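Local coordinates for protein 6-phosphogluconolactonase (Leishmania braziliensis, PDB 3CSS) that probably hydrolyses 6-phosphogluconolactone to 6-phosphogluconate, the second step of the oxidative branch of the pentose phosphate pathway, at residues 161-164 / 168-171; 215-220 / 244-249. All blocks are in the same frame, centred on the assembly; numbering follows the deposited sequence.

Contact 1. Residues 161-164 / 168-171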
loop_
_atom_site.group_PDB
_atom_site.type_symbol
_atom_site.label_atom_id
_atom_site.label_comp_id
_atom_site.label_asym_id
_atom_site.label_seq_id
_atom_site.Cartn_x
_atom_site.Cartn_y
_atom_site.Cartn_z
ATOM N N LEU A 161 2.592 -1.887 -2.915
ATOM C CA LEU A 161 3.462 -1.332 -1.891
ATOM C C LEU A 161 4.735 -0.783 -2.510
ATOM O O LEU A 161 5.093 -1.124 -3.630
ATOM C CB LEU A 161 3.842 -2.407 -0.851
ATOM C CG LEU A 161 2.754 -2.997 0.039
ATOM C CD1 LEU A 161 3.411 -4.112 0.848
ATOM C CD2 LEU A 161 2.135 -1.933 0.942
ATOM N N GLY A 162 5.390 0.103 -1.772
ATOM C CA GLY A 162 6.751 0.476 -2.037
ATOM C C GLY A 162 7.639 0.237 -0.845
ATOM O O GLY A 162 7.162 -0.143 0.226
ATOM N N PHE A 163 8.923 0.503 -1.019
ATOM C CA PHE A 163 9.879 0.487 0.086
ATOM C C PHE A 163 10.507 1.860 0.195
ATOM O O PHE A 163 10.902 2.443 -0.819
ATOM C CB PHE A 163 11.024 -0.500 -0.163
ATOM C CG PHE A 163 10.677 -1.966 -0.006
ATOM C CD1 PHE A 163 9.717 -2.420 0.898
ATOM C CD2 PHE A 163 11.381 -2.895 -0.729
ATOM C CE1 PHE A 163 9.488 -3.797 1.024
ATOM C CE2 PHE A 163 11.167 -4.239 -0.604
ATOM C CZ PHE A 163 10.233 -4.692 0.281
ATOM N N GLY A 164 10.638 2.345 1.417
ATOM C CA GLY A 164 11.515 3.469 1.691
ATOM C C GLY A 164 12.927 3.021 1.968
ATOM O O GLY A 164 13.175 1.873 2.366
ATOM N N HIS A 168 10.723 1.075 5.579
ATOM C CA HIS A 168 9.281 1.110 5.753
ATOM C C HIS A 168 8.559 0.683 4.467
ATOM O O HIS A 168 9.127 0.711 3.374
ATOM C CB HIS A 168 8.801 2.502 6.237
ATOM C CG HIS A 168 8.416 3.447 5.149
ATOM N ND1 HIS A 168 9.329 4.242 4.492
ATOM C CD2 HIS A 168 7.200 3.779 4.645
ATOM C CE1 HIS A 168 8.705 4.986 3.594
ATOM N NE2 HIS A 168 7.408 4.732 3.670
ATOM N N THR A 169 7.294 0.308 4.628
ATOM C CA THR A 169 6.383 0.123 3.512
ATOM C C THR A 169 5.022 0.678 3.983
ATOM O O THR A 169 4.803 0.893 5.198
ATOM C CB THR A 169 6.297 -1.365 3.085
ATOM O OG1 THR A 169 5.561 -1.491 1.859
ATOM C CG2 THR A 169 5.672 -2.255 4.190
ATOM N N ALA A 170 4.137 0.957 3.041
ATOM C CA ALA A 170 2.894 1.674 3.350
ATOM C C ALA A 170 3.254 2.897 4.215
ATOM O O ALA A 170 4.175 3.612 3.852
ATOM C CB ALA A 170 1.894 0.735 4.042
ATOM N N SER A 171 2.552 3.161 5.316
ATOM C CA SER A 171 3.082 4.120 6.335
ATOM C C SER A 171 3.363 3.385 7.651
ATOM O O SER A 171 3.108 3.892 8.755
ATOM C CB SER A 171 2.179 5.342 6.518
ATOM O OG SER A 171 2.353 6.247 5.434
HETATM O O HOH W 1 3.748 1.453 0.224
#
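Thr169 and Gly162 show how one hydroxyl can fasten a returning loop to the end of a strand. Thr169 OG1 donates to Gly162 O at 2.7 Å, arriving in the carbonyl plane with a C=O...donor angle of 158°. The threonine torsion allows this: OG1, anti to the backbone N (chi1 -171°), faces the carbonyl, while CG2 sits between the backbone N and the carbonyl carbon. Leu161 crosses the same hydroxyl obliquely, its CB, CG and both methyls all near OG1; the tightest approach is CB to Thr169 OG1 at 3.3 Å. The buried OG1 is thus engaged by a carbonyl and lies against aliphatic carbon. Farther out, Leu161 CD2 lies 4.1 Å from Ala170 CB. Phe163 leaves the backbone pointing away from residues 168-171, and Thr169 CB and His168 O lie at its ring edge, near the plane.

Backbone links complete the closure. Gly164 N donates to His168 O at 3.0 Å with a nearly straight N-H...O angle of 166°, and Phe163 CA adds a CA-H...O contact to the same His168 O at 3.4 Å. At the other end, a water accepts from both Gly162 N and Ala170 N. The His168 imidazole passes Gly164 obliquely, with ND1 3.6 Å from Gly164 CA; that nitrogen is hydrogen-bonded to Asp166, and the ring stacks with Phe173.

The run from Gly162 to Ser171, GFGSDGHTAS, matches the glycine-rich signature loop of 6-phosphogluconolactonases, and its place is consistent with a position near the active site. It lies at the C-terminal end of parallel strand 158-162, which pairs with strand 214-219 through Leu161. Phe163 reaches that strand's Val217 and Ala219, and also Val227, Val228 and Val231 of helix 225-232.

Contact 2. Residues 215-220 / 244-249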
loop_
_atom_site.group_PDB
_atom_site.type_symbol
_atom_site.label_atom_id
_atom_site.label_comp_id
_atom_site.label_asym_id
_atom_site.label_seq_id
_atom_site.Cartn_x
_atom_site.Cartn_y
_atom_site.Cartn_z
ATOM N N VAL A 215 0.362 -9.431 -2.834
ATOM C CA VAL A 215 1.074 -8.214 -2.442
ATOM C C VAL A 215 2.139 -7.977 -3.509
ATOM O O VAL A 215 2.872 -8.885 -3.863
ATOM C CB VAL A 215 1.724 -8.363 -1.046
ATOM C CG1 VAL A 215 2.537 -7.139 -0.696
ATOM C CG2 VAL A 215 0.655 -8.643 0.027
ATOM N N VAL A 216 2.191 -6.759 -4.033
ATOM C CA VAL A 216 3.136 -6.413 -5.103
ATOM C C VAL A 216 3.906 -5.156 -4.671
ATOM O O VAL A 216 3.337 -4.077 -4.515
ATOM C CB VAL A 216 2.424 -6.152 -6.447
ATOM C CG1 VAL A 216 3.460 -5.754 -7.562
ATOM C CG2 VAL A 216 1.559 -7.367 -6.844
ATOM N N VAL A 217 5.208 -5.323 -4.479
ATOM C CA VAL A 217 6.084 -4.228 -4.086
ATOM C C VAL A 217 6.811 -3.734 -5.323
ATOM O O VAL A 217 7.372 -4.537 -6.087
ATOM C CB VAL A 217 7.160 -4.706 -3.060
ATOM C CG1 VAL A 217 8.033 -3.515 -2.600
ATOM C CG2 VAL A 217 6.532 -5.479 -1.853
ATOM N N LEU A 218 6.813 -2.419 -5.520
ATOM C CA LEU A 218 7.625 -1.757 -6.548
ATOM C C LEU A 218 8.669 -0.915 -5.846
ATOM O O LEU A 218 8.303 -0.001 -5.086
ATOM C CB LEU A 218 6.756 -0.829 -7.404
ATOM C CG LEU A 218 5.721 -1.437 -8.374
ATOM C CD1 LEU A 218 4.529 -1.904 -7.663
ATOM C CD2 LEU A 218 5.305 -0.372 -9.395
ATOM N N ALA A 219 9.956 -1.181 -6.100
ATOM C CA ALA A 219 11.055 -0.445 -5.434
ATOM C C ALA A 219 12.250 -0.287 -6.355
ATOM O O ALA A 219 12.685 -1.228 -7.012
ATOM C CB ALA A 219 11.489 -1.163 -4.117
ATOM N N ALA A 220 12.778 0.928 -6.390
ATOM C CA ALA A 220 13.915 1.264 -7.230
ATOM C C ALA A 220 14.911 2.106 -6.429
ATOM O O ALA A 220 14.511 2.977 -5.650
ATOM C CB ALA A 220 13.437 2.012 -8.458
ATOM N N ARG A 244 10.289 -6.551 6.855
ATOM C CA ARG A 244 10.441 -7.997 6.994
ATOM C C ARG A 244 9.134 -8.691 7.418
ATOM O O ARG A 244 8.993 -9.902 7.207
ATOM C CB ARG A 244 11.589 -8.344 7.937
ATOM C CG ARG A 244 11.973 -9.812 7.929
ATOM C CD ARG A 244 13.197 -10.129 8.784
ATOM N NE ARG A 244 13.404 -11.586 8.877
ATOM C CZ ARG A 244 14.027 -12.341 7.981
ATOM N NH1 ARG A 244 14.547 -11.831 6.884
ATOM N NH2 ARG A 244 14.150 -13.643 8.198
ATOM N N PHE A 245 8.151 -7.958 7.970
ATOM C CA PHE A 245 6.846 -8.586 8.260
ATOM C C PHE A 245 6.188 -9.202 7.016
ATOM O O PHE A 245 5.307 -10.077 7.126
ATOM C CB PHE A 245 5.878 -7.616 8.964
ATOM C CG PHE A 245 5.234 -6.604 8.057
ATOM C CD1 PHE A 245 4.091 -6.925 7.324
ATOM C CD2 PHE A 245 5.755 -5.304 7.948
ATOM C CE1 PHE A 245 3.509 -5.983 6.474
ATOM C CE2 PHE A 245 5.150 -4.354 7.126
ATOM C CZ PHE A 245 4.036 -4.702 6.387
ATOM N N LEU A 246 6.586 -8.741 5.832
ATOM C CA LEU A 246 6.066 -9.321 4.572
ATOM C C LEU A 246 6.321 -10.832 4.423
ATOM O O LEU A 246 5.577 -11.542 3.742
ATOM C CB LEU A 246 6.648 -8.560 3.378
ATOM C CG LEU A 246 6.162 -7.132 3.200
ATOM C CD1 LEU A 246 6.953 -6.448 2.074
ATOM C CD2 LEU A 246 4.620 -7.055 2.956
ATOM N N ARG A 247 7.338 -11.338 5.111
ATOM C CA ARG A 247 7.650 -12.765 5.099
ATOM C C ARG A 247 6.491 -13.609 5.625
ATOM O O ARG A 247 6.405 -14.808 5.320
ATOM C CB ARG A 247 8.898 -13.056 5.933
ATOM C CG ARG A 247 10.194 -12.508 5.356
ATOM C CD ARG A 247 11.424 -13.016 6.097
ATOM N NE ARG A 247 11.598 -14.451 5.873
ATOM C CZ ARG A 247 12.201 -14.963 4.807
ATOM N NH1 ARG A 247 12.713 -14.185 3.861
ATOM N NH2 ARG A 247 12.295 -16.276 4.677
ATOM N N ASP A 248 5.633 -12.998 6.445
ATOM C CA ASP A 248 4.500 -13.673 7.073
ATOM C C ASP A 248 3.164 -13.447 6.361
ATOM O O ASP A 248 2.100 -13.777 6.903
ATOM C CB ASP A 248 4.387 -13.259 8.536
ATOM C CG ASP A 248 5.536 -13.754 9.375
ATOM O OD1 ASP A 248 6.004 -14.883 9.140
ATOM O OD2 ASP A 248 5.971 -12.987 10.265
ATOM N N CYS A 249 3.226 -12.909 5.143
ATOM C CA CYS A 249 2.049 -12.777 4.306
ATOM C C CYS A 249 1.496 -14.139 3.974
ATOM O O CYS A 249 2.218 -15.075 3.661
ATOM C CB CYS A 249 2.355 -12.062 3.006
ATOM S SG CYS A 249 2.599 -10.263 3.208
#
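Leu246 reaches out to Val217 and Val215, and its two methyls divide the work. With CG anti to its carbonyl carbon (chi1 -69°) and CD1 extended away from CA (chi2 173°), the side chain presents a fork: CD1 meets Val217 CG2 tip to tip at 4.1 Å, and CD2 lies 4.2 Å from Val215 CG1. Both valines adopt the same rotamer, with CG1 anti to the backbone N, yet they use different branches. Val217 offers the CG2 methyl to the leucine. Val215 offers CG1 there and turns CG2 to Cys249, whose SG comes within 4.1 Å.

Leu246 and Cys249 can share this task because the chain leaves the 3-10 segment in a further turn, with Cys249 N bonded to Leu246 O at 3.1 Å, which brings both side chains to the strand. The strand supplies the complementary spacing, since Val215 and Val217 face the loop while Val216 and Leu218 lie on the other side of the sheet. Ile209 of helix 206-211 and Leu161 also press on Leu246.

Such apolar cover over alternate residues of a parallel strand is characteristic of the layered, Rossmann-like alpha/beta fold of this family; here a 3-10 turn provides part of it.

How the contacts relate
Contacts 1 and 2, whose centres lie about 9 Å apart, are joined through neighbouring parallel strands. Leu161 is the main link: its N lies 2.8 Å from Val216 O and its O lies 2.9 Å from Leu218 N, both probable hydrogen bonds of the sheet. Its side chain also packs against contact 2, with Leu161 CD1 3.5 Å from Val215 CG1. A second junction bypasses the strands, where Thr169 CG2 rests 3.6 Å from Phe245 CE2. Apolar side chains thus continue from contact 1 into contact 2. Active sites of Rossmann-like folds commonly lie at the C-terminal ends of the parallel strands, consistent with contact 1 bordering such a site and contact 2 lying in the adjoining core.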